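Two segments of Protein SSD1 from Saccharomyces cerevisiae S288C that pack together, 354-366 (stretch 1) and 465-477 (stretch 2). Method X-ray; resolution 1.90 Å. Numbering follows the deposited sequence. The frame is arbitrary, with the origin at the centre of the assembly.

Stretch 1 354-366: YRRNFTDTNEYNI
Stretch 2 465-477: TWVGESTISPSNI

How do the two backbones run against each other? A short strand through Arg-356 and Asn-357 lies beside the strand 465-472, parallel to it, with axes 4.7 Å apart at closest and a crossing angle of -30°. Arg-356 pairs with Ser-470 (CA to CA 4.4 Å) and Asn-357 with Thr-471 (CA to CA 5.1 Å). Arg-356 N donates to Glu-469 O (3.1 Å), Thr-471 N to Arg-356 O (2.9 Å), and Phe-358 N to Thr-471 O (2.8 Å), so Arg-356 uses both N and O to straddle Ser-470, and Thr-471 uses N and O to straddle Asn-357, the parallel pattern. Backbone phi/psi are -63/126 at Arg-356, -97/123 at Asn-357, -150/177 at Ser-470 and -141/133 at Thr-471.

How does the chain continue beyond the ladder bonds? Phe-358 has phi/psi -117/32 and Thr-359 -93/-12, and Phe-358 O lies 4.0 Å from Ser-473 N, which is left without a partner. The intervening loop is tied by Glu-363 N and Tyr-364 N, both donating to Asp-360 O (3.0 and 3.1 Å). Backbone hydrogen bonding across the contact resumes at Ile-366 (-86/128), whose O accepts from Ser-475 N (2.7 Å) and Asn-476 N (3.3 Å). A water links the same region, donating to Tyr-364 O (2.8 Å) and Ser-473 O (3.2 Å), accepting from Ile-366 N (2.9 Å), and hydrogen-bonding to Ser-475 OG (2.8 Å).

How do the two arginines engage the second strand? The CA-to-CB bond of Arg-355 points toward it; the side chain is m, t, t with chi4 -112°, and its NH1 donates to Ser-470 O at 3.1 Å. Glu-469 CB lies over one guanidinium face; the charges approach, with Arg-355 NH2 4.1 Å from Glu-469 OE1, but no N-H points at that oxygen. Arg-356, extended with chi1 to chi3 all t, reaches over the face of Trp-466 (chi1 t, chi2 89°). Its CD sits 3.8 Å from the centroid of the six-membered ring and its CZ 4.8 Å, combining CH-pi and cation-pi contacts.

Which side chains fill the rest of the contact? Phe-358 (chi1 m) shares a sheet face with Arg-356 and Ser-470; its CE2 meets Ser-470 CB at 3.7 Å, near the ring plane, and its CB lies 4.0 Å from Ile-472 CG2. Ile-366 (m, t) brings CD1 to 3.8 Å from CB of Ile-472, itself p, t. Thr-359 (p) packs its CG2 on Thr-471 CG2 at 3.8 Å, while its N donates to Asn-357 OD1 (2.8 Å).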

# COMPACT_ATOMS: atom_id res chain seq x y z
N TYR A 354 -6.55 -41.31 -0.26
CA TYR A 354 -5.30 -41.10 0.46
C TYR A 354 -5.31 -39.87 1.36
O TYR A 354 -4.39 -39.70 2.16
CB TYR A 354 -4.14 -40.98 -0.53
N ARG A 355 -6.32 -39.00 1.25
CA ARG A 355 -6.32 -37.75 2.00
C ARG A 355 -6.84 -37.98 3.41
O ARG A 355 -7.74 -38.79 3.64
CB ARG A 355 -7.18 -36.71 1.29
CG ARG A 355 -6.84 -36.54 -0.18
CD ARG A 355 -7.54 -35.34 -0.80
NE ARG A 355 -6.79 -34.84 -1.96
CZ ARG A 355 -6.15 -33.68 -2.01
NH1 ARG A 355 -6.16 -32.84 -0.98
NH2 ARG A 355 -5.50 -33.35 -3.12
N ARG A 356 -6.26 -37.25 4.37
CA ARG A 356 -6.79 -37.29 5.73
C ARG A 356 -8.20 -36.72 5.72
O ARG A 356 -8.43 -35.61 5.23
CB ARG A 356 -5.90 -36.49 6.69
CG ARG A 356 -6.39 -36.52 8.14
CD ARG A 356 -5.32 -36.05 9.12
NE ARG A 356 -5.86 -35.92 10.48
CZ ARG A 356 -5.22 -35.36 11.50
NH1 ARG A 356 -4.00 -34.86 11.34
NH2 ARG A 356 -5.80 -35.30 12.69
N ASN A 357 -9.15 -37.49 6.24
CA ASN A 357 -10.56 -37.17 6.08
C ASN A 357 -11.07 -36.43 7.30
O ASN A 357 -10.97 -36.93 8.43
CB ASN A 357 -11.37 -38.45 5.84
CG ASN A 357 -12.78 -38.15 5.40
OD1 ASN A 357 -13.59 -37.64 6.18
ND2 ASN A 357 -13.09 -38.45 4.14
N PHE A 358 -11.62 -35.23 7.08
CA PHE A 358 -12.24 -34.43 8.12
C PHE A 358 -13.73 -34.23 7.83
O PHE A 358 -14.30 -33.19 8.19
CB PHE A 358 -11.57 -33.06 8.26
CG PHE A 358 -10.14 -33.11 8.72
CD1 PHE A 358 -9.83 -33.35 10.05
CD2 PHE A 358 -9.10 -32.87 7.83
CE1 PHE A 358 -8.51 -33.39 10.48
CE2 PHE A 358 -7.78 -32.90 8.25
CZ PHE A 358 -7.48 -33.15 9.57
N THR A 359 -14.38 -35.19 7.19
CA THR A 359 -15.76 -35.00 6.75
C THR A 359 -16.79 -35.49 7.75
O THR A 359 -17.98 -35.18 7.59
CB THR A 359 -16.01 -35.70 5.41
OG1 THR A 359 -15.81 -37.11 5.56
CG2 THR A 359 -15.07 -35.17 4.33
N ASP A 360 -16.38 -36.25 8.77
CA ASP A 360 -17.31 -36.73 9.79
C ASP A 360 -17.73 -35.56 10.67
O ASP A 360 -16.95 -35.08 11.50
CB ASP A 360 -16.67 -37.83 10.62
CG ASP A 360 -17.67 -38.56 11.51
OD1 ASP A 360 -18.71 -37.96 11.85
OD2 ASP A 360 -17.40 -39.72 11.86
N THR A 361 -18.96 -35.08 10.47
CA THR A 361 -19.46 -33.94 11.23
C THR A 361 -19.72 -34.27 12.70
O THR A 361 -20.03 -33.36 13.47
CB THR A 361 -20.74 -33.40 10.59
OG1 THR A 361 -21.70 -34.45 10.43
CG2 THR A 361 -20.43 -32.79 9.22
N ASN A 362 -19.60 -35.54 13.09
CA ASN A 362 -19.66 -35.89 14.51
C ASN A 362 -18.33 -35.66 15.21
O ASN A 362 -18.32 -35.46 16.43
CB ASN A 362 -20.04 -37.37 14.69
CG ASN A 362 -21.43 -37.68 14.18
OD1 ASN A 362 -22.33 -36.84 14.23
ND2 ASN A 362 -21.62 -38.90 13.69
N GLU A 363 -17.23 -35.63 14.47
CA GLU A 363 -15.90 -35.50 15.06
C GLU A 363 -15.29 -34.13 14.88
O GLU A 363 -14.51 -33.70 15.73
CB GLU A 363 -14.94 -36.53 14.44
CG GLU A 363 -15.34 -37.99 14.64
CD GLU A 363 -15.24 -38.45 16.08
OE1 GLU A 363 -14.43 -37.89 16.84
OE2 GLU A 363 -15.98 -39.39 16.45
N TYR A 364 -15.62 -33.43 13.80
CA TYR A 364 -15.03 -32.13 13.49
C TYR A 364 -16.14 -31.16 13.15
O TYR A 364 -17.04 -31.47 12.37
CB TYR A 364 -14.04 -32.24 12.32
CG TYR A 364 -12.92 -33.22 12.57
CD1 TYR A 364 -11.80 -32.83 13.28
CD2 TYR A 364 -13.00 -34.52 12.12
CE1 TYR A 364 -10.77 -33.72 13.53
CE2 TYR A 364 -11.98 -35.42 12.36
CZ TYR A 364 -10.87 -35.01 13.07
OH TYR A 364 -9.85 -35.90 13.32
N ASN A 365 -16.09 -29.98 13.78
CA ASN A 365 -17.00 -28.88 13.49
C ASN A 365 -16.18 -27.82 12.76
O ASN A 365 -15.67 -26.88 13.36
CB ASN A 365 -17.64 -28.33 14.76
CG ASN A 365 -18.70 -27.29 14.47
OD1 ASN A 365 -18.83 -26.80 13.35
ND2 ASN A 365 -19.48 -26.95 15.49
N ILE A 366 -16.03 -28.00 11.46
CA ILE A 366 -15.23 -27.11 10.63
C ILE A 366 -16.11 -25.95 10.18
O ILE A 366 -17.21 -26.16 9.65
CB ILE A 366 -14.64 -27.85 9.42
CG1 ILE A 366 -13.59 -28.86 9.89
CG2 ILE A 366 -14.00 -26.87 8.45
CD1 ILE A 366 -13.24 -29.90 8.85
N THR A 465 2.81 -30.73 15.15
CA THR A 465 2.22 -30.17 13.95
C THR A 465 2.14 -31.24 12.87
O THR A 465 3.12 -31.94 12.62
CB THR A 465 3.02 -28.97 13.43
OG1 THR A 465 3.23 -28.03 14.49
CG2 THR A 465 2.28 -28.30 12.29
N TRP A 466 0.97 -31.38 12.26
CA TRP A 466 0.76 -32.24 11.11
C TRP A 466 0.44 -31.38 9.89
O TRP A 466 -0.34 -30.43 9.98
CB TRP A 466 -0.38 -33.23 11.35
CG TRP A 466 -0.62 -34.16 10.19
CD1 TRP A 466 -0.02 -35.37 9.97
CD2 TRP A 466 -1.53 -33.96 9.11
NE1 TRP A 466 -0.50 -35.93 8.81
CE2 TRP A 466 -1.43 -35.08 8.26
CE3 TRP A 466 -2.43 -32.94 8.77
CZ2 TRP A 466 -2.19 -35.21 7.10
CZ3 TRP A 466 -3.18 -33.07 7.61
CH2 TRP A 466 -3.05 -34.20 6.79
N VAL A 467 1.06 -31.72 8.76
CA VAL A 467 0.85 -31.02 7.50
C VAL A 467 0.64 -32.07 6.41
O VAL A 467 1.45 -32.98 6.27
CB VAL A 467 2.04 -30.11 7.15
CG1 VAL A 467 1.78 -29.40 5.84
CG2 VAL A 467 2.30 -29.11 8.26
N GLY A 468 -0.44 -31.93 5.65
CA GLY A 468 -0.70 -32.92 4.62
C GLY A 468 -1.94 -32.58 3.82
O GLY A 468 -2.61 -31.57 4.05
N GLU A 469 -2.22 -33.45 2.85
CA GLU A 469 -3.43 -33.35 2.04
C GLU A 469 -4.63 -33.89 2.81
O GLU A 469 -4.51 -34.85 3.58
CB GLU A 469 -3.24 -34.10 0.73
CG GLU A 469 -2.13 -33.52 -0.14
CD GLU A 469 -1.83 -34.37 -1.36
OE1 GLU A 469 -1.52 -33.80 -2.43
OE2 GLU A 469 -1.92 -35.61 -1.25
N SER A 470 -5.78 -33.27 2.60
CA SER A 470 -6.96 -33.56 3.41
C SER A 470 -8.22 -33.36 2.59
O SER A 470 -8.18 -32.93 1.43
CB SER A 470 -7.00 -32.69 4.66
OG SER A 470 -6.97 -31.31 4.31
N THR A 471 -9.35 -33.66 3.22
CA THR A 471 -10.68 -33.43 2.67
C THR A 471 -11.55 -32.96 3.82
O THR A 471 -11.53 -33.55 4.90
CB THR A 471 -11.26 -34.71 2.05
OG1 THR A 471 -10.40 -35.16 0.99
CG2 THR A 471 -12.64 -34.46 1.49
N ILE A 472 -12.31 -31.88 3.59
CA ILE A 472 -13.17 -31.32 4.61
C ILE A 472 -14.59 -31.23 4.06
O ILE A 472 -14.82 -31.25 2.85
CB ILE A 472 -12.70 -29.93 5.10
CG1 ILE A 472 -12.82 -28.87 4.00
CG2 ILE A 472 -11.27 -30.01 5.62
CD1 ILE A 472 -12.57 -27.44 4.47
N SER A 473 -15.54 -31.13 4.98
CA SER A 473 -16.94 -30.83 4.66
C SER A 473 -17.43 -29.89 5.74
O SER A 473 -17.85 -30.32 6.81
CB SER A 473 -17.79 -32.11 4.61
OG SER A 473 -19.11 -31.81 4.20
N PRO A 474 -17.38 -28.57 5.49
CA PRO A 474 -17.69 -27.62 6.56
C PRO A 474 -19.08 -27.83 7.14
O PRO A 474 -20.04 -28.15 6.43
CB PRO A 474 -17.58 -26.25 5.86
CG PRO A 474 -16.67 -26.49 4.70
CD PRO A 474 -16.96 -27.89 4.25
N SER A 475 -19.18 -27.65 8.46
CA SER A 475 -20.47 -27.64 9.12
C SER A 475 -21.10 -26.26 9.12
O SER A 475 -22.33 -26.15 9.18
CB SER A 475 -20.32 -28.13 10.56
OG SER A 475 -20.00 -29.51 10.59
N ASN A 476 -20.28 -25.22 9.04
CA ASN A 476 -20.75 -23.85 9.11
C ASN A 476 -19.86 -22.97 8.24
O ASN A 476 -18.73 -23.33 7.92
CB ASN A 476 -20.76 -23.33 10.55
CG ASN A 476 -21.70 -24.12 11.44
OD1 ASN A 476 -21.28 -24.99 12.20
ND2 ASN A 476 -22.99 -23.81 11.33
N ILE A 477 -20.39 -21.82 7.86
CA ILE A 477 -19.62 -20.79 7.17
C ILE A 477 -19.95 -19.46 7.82
O ILE A 477 -21.12 -19.09 7.94
CB ILE A 477 -19.92 -20.75 5.66
CG1 ILE A 477 -19.04 -19.70 4.99
CG2 ILE A 477 -21.39 -20.49 5.39
CD1 ILE A 477 -18.89 -19.89 3.49
O HOH W 1 -17.35 -30.05 9.96